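Local coordinates for D-xylonate dehydratase (Caulobacter crescentus, PDB 5OYN), which catalyses the dehydration of D-xylonate, and of D-gluconate with similar efficiency, using a [2Fe-2S] cluster and Mg2+, at residues 95-100 and 112-117; 296-301 and 584-589; 463-468 and 573-578. One frame throughout, in Å; residues are numbered along the deposited sequence.

The three contacts lie about 17 to 18 Å apart, centre to centre. Interaction 1 comes first along the chain and joins the loop after strand 90-95 to helix 109-125, close to the iron-sulfur cluster. Interaction 2 ties the end of helix 289-299 to residues 584-589, and both segments of interaction 3 fall in the sequence between those two. Interactions 1 and 2 touch where the rings of Tyr116 and His299 meet; interactions 2 and 3 touch where Arg298 packs on Thr578. Residues 573-589 thus bring together parts of the chain that are far apart in sequence, the 463-468 loop and the end of helix 289-299.

Interaction 1 of 3, residues 95-100 and 112-117; sequences PVHPIF and RNLSYL
Residues 95-100 run as an extended loop past the side of helix 109-125, coming closest where the CA atoms of His97 and Ser115 are 4.9 Å apart and diverging to 7.8 Å between the CA atoms of Ile99 and Arg112. This is the opening of a beta-alpha-beta crossover: the loop leaves strand 90-95 of the parallel sheet, and the helix leads on to the parallel strand 130-135. His97 holds CG anti to its backbone N (chi1 -179°), which carries the imidazole alongside the helix, across Leu114 at about a right angle. Leu114 CD2 sits over one face of the His97 ring in a CH-pi contact, 3.9 Å from the centroid and 20° off the normal, displaced toward the rim. The ring's NE2 also makes a weak hydrogen bond to Asp111 in the preceding turn. An alanine here would probably cost the helix both the CH-pi contact with Leu114 and the weak tether to Asp111. Two residues further along the loop, Ile99 extends its chain so that CD1 reaches the helix backbone, 3.9 Å from Ser115 CB and 4.0 Å from Arg112 N. Ser115 is thereby packed between Ile99 and Val96, whose CB lies 4.0 Å from Ser115 OG. Next in sequence, Phe100 turns to the pocket of the [2Fe-2S] cluster and stacks edge-to-face on Phe40 of a second subunit. No direct hydrogen bond joins the two segments; instead, a water accepts from His97 N at 3.0 Å and donates to Ser115 O at 3.2 Å.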
# COMPACT_ATOMS: atom_id res chain seq x y z
N PRO A 95 13.24 8.40 1.67
CA PRO A 95 13.47 8.71 0.26
C PRO A 95 14.72 9.52 0.01
O PRO A 95 15.36 10.01 0.95
CB PRO A 95 12.22 9.50 -0.11
CG PRO A 95 11.88 10.25 1.15
CD PRO A 95 12.40 9.42 2.32
N VAL A 96 15.07 9.67 -1.27
CA VAL A 96 16.14 10.53 -1.72
C VAL A 96 15.59 11.43 -2.83
O VAL A 96 14.46 11.28 -3.27
CB VAL A 96 17.37 9.74 -2.21
CG1 VAL A 96 18.06 9.09 -1.04
CG2 VAL A 96 16.97 8.70 -3.24
N HIS A 97 16.41 12.37 -3.26
CA HIS A 97 16.06 13.19 -4.40
C HIS A 97 15.74 12.29 -5.59
O HIS A 97 16.49 11.35 -5.87
CB HIS A 97 17.22 14.14 -4.71
CG HIS A 97 16.96 15.06 -5.85
ND1 HIS A 97 15.98 16.03 -5.82
CD2 HIS A 97 17.54 15.16 -7.07
CE1 HIS A 97 15.98 16.69 -6.96
NE2 HIS A 97 16.91 16.18 -7.74
N PRO A 98 14.61 12.49 -6.27
CA PRO A 98 14.24 11.61 -7.37
C PRO A 98 15.03 11.91 -8.63
O PRO A 98 15.45 13.04 -8.87
CB PRO A 98 12.75 11.92 -7.59
CG PRO A 98 12.61 13.33 -7.17
CD PRO A 98 13.53 13.45 -5.96
N ILE A 99 15.24 10.86 -9.42
CA ILE A 99 16.00 10.97 -10.66
C ILE A 99 15.36 10.07 -11.72
O ILE A 99 15.29 8.85 -11.54
CB ILE A 99 17.48 10.59 -10.49
CG1 ILE A 99 18.12 11.32 -9.30
CG2 ILE A 99 18.22 10.83 -11.81
CD1 ILE A 99 19.64 11.16 -9.19
N PHE A 100 14.90 10.68 -12.81
CA PHE A 100 14.29 9.99 -13.94
C PHE A 100 15.00 10.54 -15.17
O PHE A 100 14.70 11.65 -15.61
CB PHE A 100 12.79 10.22 -13.99
CG PHE A 100 12.10 9.62 -15.20
CD1 PHE A 100 12.67 8.55 -15.89
CD2 PHE A 100 10.87 10.12 -15.63
CE1 PHE A 100 12.04 8.01 -17.00
CE2 PHE A 100 10.23 9.58 -16.75
CZ PHE A 100 10.83 8.53 -17.44
N ARG A 112 22.70 13.71 -9.91
CA ARG A 112 23.46 12.70 -9.19
C ARG A 112 24.16 13.31 -7.98
O ARG A 112 24.13 12.75 -6.88
CB ARG A 112 24.46 12.04 -10.11
CG ARG A 112 25.15 10.86 -9.48
CD ARG A 112 26.44 10.55 -10.21
NE ARG A 112 27.51 11.41 -9.72
CZ ARG A 112 28.62 11.67 -10.40
NH1 ARG A 112 28.82 11.15 -11.60
NH2 ARG A 112 29.54 12.46 -9.86
N ASN A 113 24.77 14.48 -8.17
CA ASN A 113 25.48 15.10 -7.06
C ASN A 113 24.51 15.68 -6.03
O ASN A 113 24.76 15.58 -4.82
CB ASN A 113 26.44 16.17 -7.60
CG ASN A 113 27.68 15.57 -8.29
OD1 ASN A 113 28.09 14.45 -7.99
ND2 ASN A 113 28.26 16.32 -9.22
N LEU A 114 23.39 16.25 -6.50
CA LEU A 114 22.38 16.77 -5.58
C LEU A 114 21.77 15.65 -4.74
O LEU A 114 21.55 15.82 -3.54
CB LEU A 114 21.30 17.51 -6.37
CG LEU A 114 20.10 18.04 -5.58
CD1 LEU A 114 20.51 18.92 -4.42
CD2 LEU A 114 19.15 18.80 -6.51
N SER A 115 21.47 14.51 -5.35
CA SER A 115 20.99 13.38 -4.58
C SER A 115 22.07 12.89 -3.61
O SER A 115 21.78 12.56 -2.46
CB SER A 115 20.55 12.27 -5.54
OG SER A 115 20.08 11.12 -4.86
N TYR A 116 23.33 12.88 -4.06
CA TYR A 116 24.45 12.51 -3.21
C TYR A 116 24.46 13.32 -1.92
O TYR A 116 24.53 12.76 -0.82
CB TYR A 116 25.76 12.71 -3.98
CG TYR A 116 26.99 12.78 -3.09
CD1 TYR A 116 27.57 11.63 -2.58
CD2 TYR A 116 27.56 14.01 -2.76
CE1 TYR A 116 28.69 11.69 -1.75
CE2 TYR A 116 28.68 14.08 -1.93
CZ TYR A 116 29.23 12.92 -1.43
OH TYR A 116 30.34 12.97 -0.61
N LEU A 117 24.40 14.65 -2.04
CA LEU A 117 24.44 15.53 -0.87
C LEU A 117 23.39 15.14 0.14
O LEU A 117 23.68 14.95 1.32
CB LEU A 117 24.24 16.98 -1.29
CG LEU A 117 25.36 17.59 -2.14
CD1 LEU A 117 24.92 18.87 -2.85
CD2 LEU A 117 26.59 17.81 -1.27
O HOH W 1 18.82 13.53 -1.96

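Interaction 2 of 3, residues 296-301 and 584-589; sequences MARHAG and FAVKYQ
Val586 places CG1 anti to its backbone N (chi1 -172°) and CG2 beside it, so that its two methyls meet different parts of Arg298. Val586 CG1 lies 3.3 Å from Arg298 O, while Val586 CG2 rests over the centre of one guanidinium face, 4.1 Å from Arg298 CZ. The arginine chain, bent at chi3, brings this face over the valine, and its charge is paired with Glu583 in a salt bridge. Gln589 is folded back at chi2 (-92°), which brings its amide between the carbonyl oxygens of Val586 and His299. There Gln589 NE2 donates a nearly straight bond to Val586 O at 2.8 Å, along the C=O axis, and a weak one to His299 O at 3.2 Å. The amide is therefore clamped mainly by its own segment and reaches the helix end only lightly. Ala585 CB lies at the edge of the His299 ring, 4.1 Å from NE2. Gly301, with positive phi, is the C-prime residue of a Schellman motif that closes helix 289-299. That helix is backed by helices 141-151 and 270-282, whereas the short helix 583-586 packs on a second subunit through Phe584 and Ala585.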
# COMPACT_ATOMS: atom_id res chain seq x y z
N MET A 296 32.90 7.41 -8.16
CA MET A 296 32.81 6.54 -6.99
C MET A 296 34.19 6.26 -6.42
O MET A 296 34.38 6.27 -5.19
CB MET A 296 32.09 5.25 -7.36
CG MET A 296 30.69 5.49 -7.90
SD MET A 296 30.06 4.09 -8.84
CE MET A 296 30.12 2.90 -7.54
N ALA A 297 35.18 6.00 -7.29
CA ALA A 297 36.56 5.79 -6.86
C ALA A 297 37.06 6.95 -6.03
O ALA A 297 37.48 6.78 -4.88
CB ALA A 297 37.46 5.57 -8.08
N ARG A 298 37.00 8.16 -6.60
CA ARG A 298 37.44 9.35 -5.89
C ARG A 298 36.80 9.45 -4.51
O ARG A 298 37.49 9.64 -3.51
CB ARG A 298 37.15 10.59 -6.72
CG ARG A 298 37.95 10.64 -8.00
CD ARG A 298 38.02 12.06 -8.53
NE ARG A 298 38.72 12.95 -7.61
CZ ARG A 298 38.73 14.27 -7.71
NH1 ARG A 298 38.07 14.88 -8.70
NH2 ARG A 298 39.40 14.99 -6.82
N HIS A 299 35.47 9.29 -4.44
CA HIS A 299 34.79 9.42 -3.15
C HIS A 299 35.19 8.35 -2.16
O HIS A 299 34.96 8.52 -0.96
CB HIS A 299 33.27 9.41 -3.34
CG HIS A 299 32.68 10.78 -3.51
ND1 HIS A 299 32.30 11.28 -4.74
CD2 HIS A 299 32.41 11.75 -2.60
CE1 HIS A 299 31.82 12.50 -4.58
NE2 HIS A 299 31.87 12.81 -3.30
N ALA A 300 35.77 7.24 -2.63
CA ALA A 300 36.38 6.27 -1.74
C ALA A 300 37.91 6.42 -1.68
O ALA A 300 38.61 5.48 -1.26
CB ALA A 300 35.99 4.86 -2.17
N GLY A 301 38.43 7.58 -2.07
CA GLY A 301 39.86 7.84 -1.96
C GLY A 301 40.72 6.93 -2.81
O GLY A 301 41.80 6.50 -2.37
N PHE A 584 34.97 19.96 -4.09
CA PHE A 584 35.17 20.16 -2.66
C PHE A 584 34.78 18.93 -1.85
O PHE A 584 35.29 18.73 -0.75
CB PHE A 584 34.38 21.37 -2.19
CG PHE A 584 32.93 21.06 -1.92
CD1 PHE A 584 31.98 21.23 -2.91
CD2 PHE A 584 32.52 20.61 -0.67
CE1 PHE A 584 30.65 20.95 -2.68
CE2 PHE A 584 31.18 20.32 -0.43
CZ PHE A 584 30.25 20.49 -1.43
N ALA A 585 33.85 18.11 -2.37
CA ALA A 585 33.22 17.09 -1.54
C ALA A 585 34.07 15.84 -1.38
O ALA A 585 33.91 15.12 -0.39
CB ALA A 585 31.86 16.71 -2.13
N VAL A 586 34.95 15.56 -2.34
CA VAL A 586 35.79 14.36 -2.27
C VAL A 586 36.63 14.35 -1.00
O VAL A 586 36.88 13.29 -0.41
CB VAL A 586 36.69 14.28 -3.52
CG1 VAL A 586 37.43 12.96 -3.56
CG2 VAL A 586 35.87 14.50 -4.77
N LYS A 587 37.07 15.54 -0.57
CA LYS A 587 37.81 15.71 0.68
C LYS A 587 37.17 14.95 1.85
O LYS A 587 37.89 14.32 2.63
CB LYS A 587 37.90 17.22 0.94
CG LYS A 587 38.39 17.65 2.29
CD LYS A 587 37.88 19.07 2.59
CE LYS A 587 37.69 19.90 1.32
NZ LYS A 587 36.64 20.95 1.51
N TYR A 588 35.83 14.98 1.99
CA TYR A 588 35.15 14.41 3.17
C TYR A 588 35.11 12.88 3.12
O TYR A 588 34.55 12.30 2.18
CB TYR A 588 33.73 14.97 3.29
CG TYR A 588 33.72 16.46 3.47
CD1 TYR A 588 33.70 17.30 2.37
CD2 TYR A 588 33.76 17.03 4.75
CE1 TYR A 588 33.70 18.67 2.51
CE2 TYR A 588 33.77 18.42 4.90
CZ TYR A 588 33.75 19.23 3.77
OH TYR A 588 33.75 20.59 3.90
N GLN A 589 35.67 12.23 4.14
CA GLN A 589 35.78 10.77 4.13
C GLN A 589 35.45 10.21 5.50
O GLN A 589 35.71 10.84 6.53
CB GLN A 589 37.19 10.31 3.75
CG GLN A 589 37.69 10.86 2.44
CD GLN A 589 37.39 9.95 1.26
OE1 GLN A 589 37.29 8.73 1.42
NE2 GLN A 589 37.24 10.54 0.08

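Interaction 3 of 3, residues 463-468 and 573-578; sequences GPIGWP and ASQLDT
Among the flat groups, the Gln575 amide meets the other segment through its nitrogen end: NE2 stands 3.7 Å from Ile465 CG1, the two side chains crossing at about a right angle. The carboxylate of Asp577 is approached from above its plane by Thr578 OG1, which donates a hydrogen bond to Asp577 OD2 at 2.6 Å. Similarly, Ser574 OG donates to Gln575 O from above the carbonyl plane, and that oxygen also accepts from Thr578 N, so two donors grip it where the chain turns into the short 3-10 segment 576-577. The indole of Trp467 does not touch residues 573-578 and makes a cation-pi contact with Arg597 of a second subunit.

Pro464 carries most of the packing. Its ring comes up against the 573-578 backbone, with Pro464 CB 3.6 Å from Ser574 O, and crosses Leu576 obliquely, Pro464 CG lying 3.8 Å from Leu576 CG. Leu576, with CG anti to its carbonyl carbon (chi1 -49°), swings its branched end back to the proline, and CD2 also touches Pro464 CG. Farther along, Ile465 CD1 closes on Ala573 O at 4.0 Å. No hydrogen bond links the segments directly. Glu513 does so instead: OE2 accepts from both Gln575 NE2 and Ile465 N, and OE1 accepts from Gly466 N, so that one carboxylate, probably ionised, fixes the amide and the loop together.

Residues 463-468, ending in a cis peptide before Pro468, follow strand 455-460 of the mixed beta-sheet and lead toward the Mg2+ ligand Glu472. The side chain of Leu576 is about 9 Å from that of Glu472, consistent with this loop-to-loop packing lying behind the metal site rather than in it.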
# COMPACT_ATOMS: atom_id res chain seq x y z
N GLY A 463 29.13 19.91 -21.92
CA GLY A 463 29.82 19.33 -20.80
C GLY A 463 29.21 19.77 -19.49
O GLY A 463 28.21 20.49 -19.46
N PRO A 464 29.82 19.33 -18.39
CA PRO A 464 29.29 19.67 -17.06
C PRO A 464 29.03 21.15 -16.85
O PRO A 464 28.09 21.52 -16.12
CB PRO A 464 30.37 19.16 -16.10
CG PRO A 464 31.05 18.05 -16.86
CD PRO A 464 30.92 18.35 -18.33
N ILE A 465 29.82 22.02 -17.47
CA ILE A 465 29.67 23.46 -17.27
C ILE A 465 28.81 24.07 -18.36
O ILE A 465 27.95 24.92 -18.09
CB ILE A 465 31.06 24.13 -17.20
CG1 ILE A 465 31.93 23.47 -16.13
CG2 ILE A 465 30.93 25.62 -16.94
CD1 ILE A 465 31.46 23.70 -14.71
N GLY A 466 29.01 23.63 -19.60
CA GLY A 466 28.35 24.29 -20.72
C GLY A 466 26.84 24.13 -20.72
O GLY A 466 26.11 25.07 -21.06
N TRP A 467 26.35 22.94 -20.34
CA TRP A 467 24.95 22.60 -20.59
C TRP A 467 23.96 23.29 -19.63
O TRP A 467 22.98 23.89 -20.11
CB TRP A 467 24.77 21.09 -20.55
CG TRP A 467 23.51 20.63 -21.22
CD1 TRP A 467 22.36 20.22 -20.60
CD2 TRP A 467 23.25 20.56 -22.62
NE1 TRP A 467 21.41 19.89 -21.54
CE2 TRP A 467 21.93 20.10 -22.79
CE3 TRP A 467 24.01 20.86 -23.76
CZ2 TRP A 467 21.36 19.90 -24.04
CZ3 TRP A 467 23.43 20.66 -25.01
CH2 TRP A 467 22.12 20.19 -25.14
N PRO A 468 24.14 23.22 -18.30
CA PRO A 468 25.12 22.56 -17.42
C PRO A 468 24.74 21.14 -17.09
O PRO A 468 23.62 20.74 -17.40
CB PRO A 468 25.10 23.42 -16.16
CG PRO A 468 23.71 23.95 -16.11
CD PRO A 468 23.20 24.04 -17.52
N ALA A 573 31.41 21.68 -9.81
CA ALA A 573 31.51 20.44 -10.58
C ALA A 573 32.84 20.37 -11.34
O ALA A 573 33.24 21.32 -12.01
CB ALA A 573 30.34 20.32 -11.57
N SER A 574 33.50 19.21 -11.24
CA SER A 574 34.69 18.89 -12.00
C SER A 574 34.33 18.53 -13.44
O SER A 574 33.17 18.58 -13.85
CB SER A 574 35.43 17.74 -11.33
OG SER A 574 35.06 16.49 -11.90
N GLN A 575 35.32 18.13 -14.22
CA GLN A 575 35.03 17.60 -15.54
C GLN A 575 34.90 16.08 -15.46
O GLN A 575 35.33 15.45 -14.49
CB GLN A 575 36.12 17.99 -16.54
CG GLN A 575 36.28 19.48 -16.72
CD GLN A 575 35.28 20.04 -17.71
OE1 GLN A 575 35.36 19.78 -18.92
NE2 GLN A 575 34.30 20.81 -17.20
N LEU A 576 34.30 15.51 -16.52
CA LEU A 576 34.08 14.06 -16.54
C LEU A 576 35.38 13.27 -16.56
O LEU A 576 35.36 12.06 -16.28
CB LEU A 576 33.20 13.67 -17.74
CG LEU A 576 31.93 14.52 -17.89
CD1 LEU A 576 31.28 14.31 -19.25
CD2 LEU A 576 30.92 14.24 -16.72
N ASP A 577 36.50 13.91 -16.89
CA ASP A 577 37.82 13.31 -16.67
C ASP A 577 37.90 12.72 -15.26
O ASP A 577 38.30 11.56 -15.09
CB ASP A 577 38.93 14.37 -16.91
CG ASP A 577 39.00 15.47 -15.81
OD1 ASP A 577 38.70 16.66 -16.10
OD2 ASP A 577 39.40 15.17 -14.66
N THR A 578 37.50 13.49 -14.25
CA THR A 578 37.50 13.07 -12.86
C THR A 578 36.08 12.91 -12.32
O THR A 578 35.83 13.12 -11.13
CB THR A 578 38.29 14.04 -11.98
OG1 THR A 578 38.09 15.39 -12.43
CG2 THR A 578 39.79 13.68 -11.97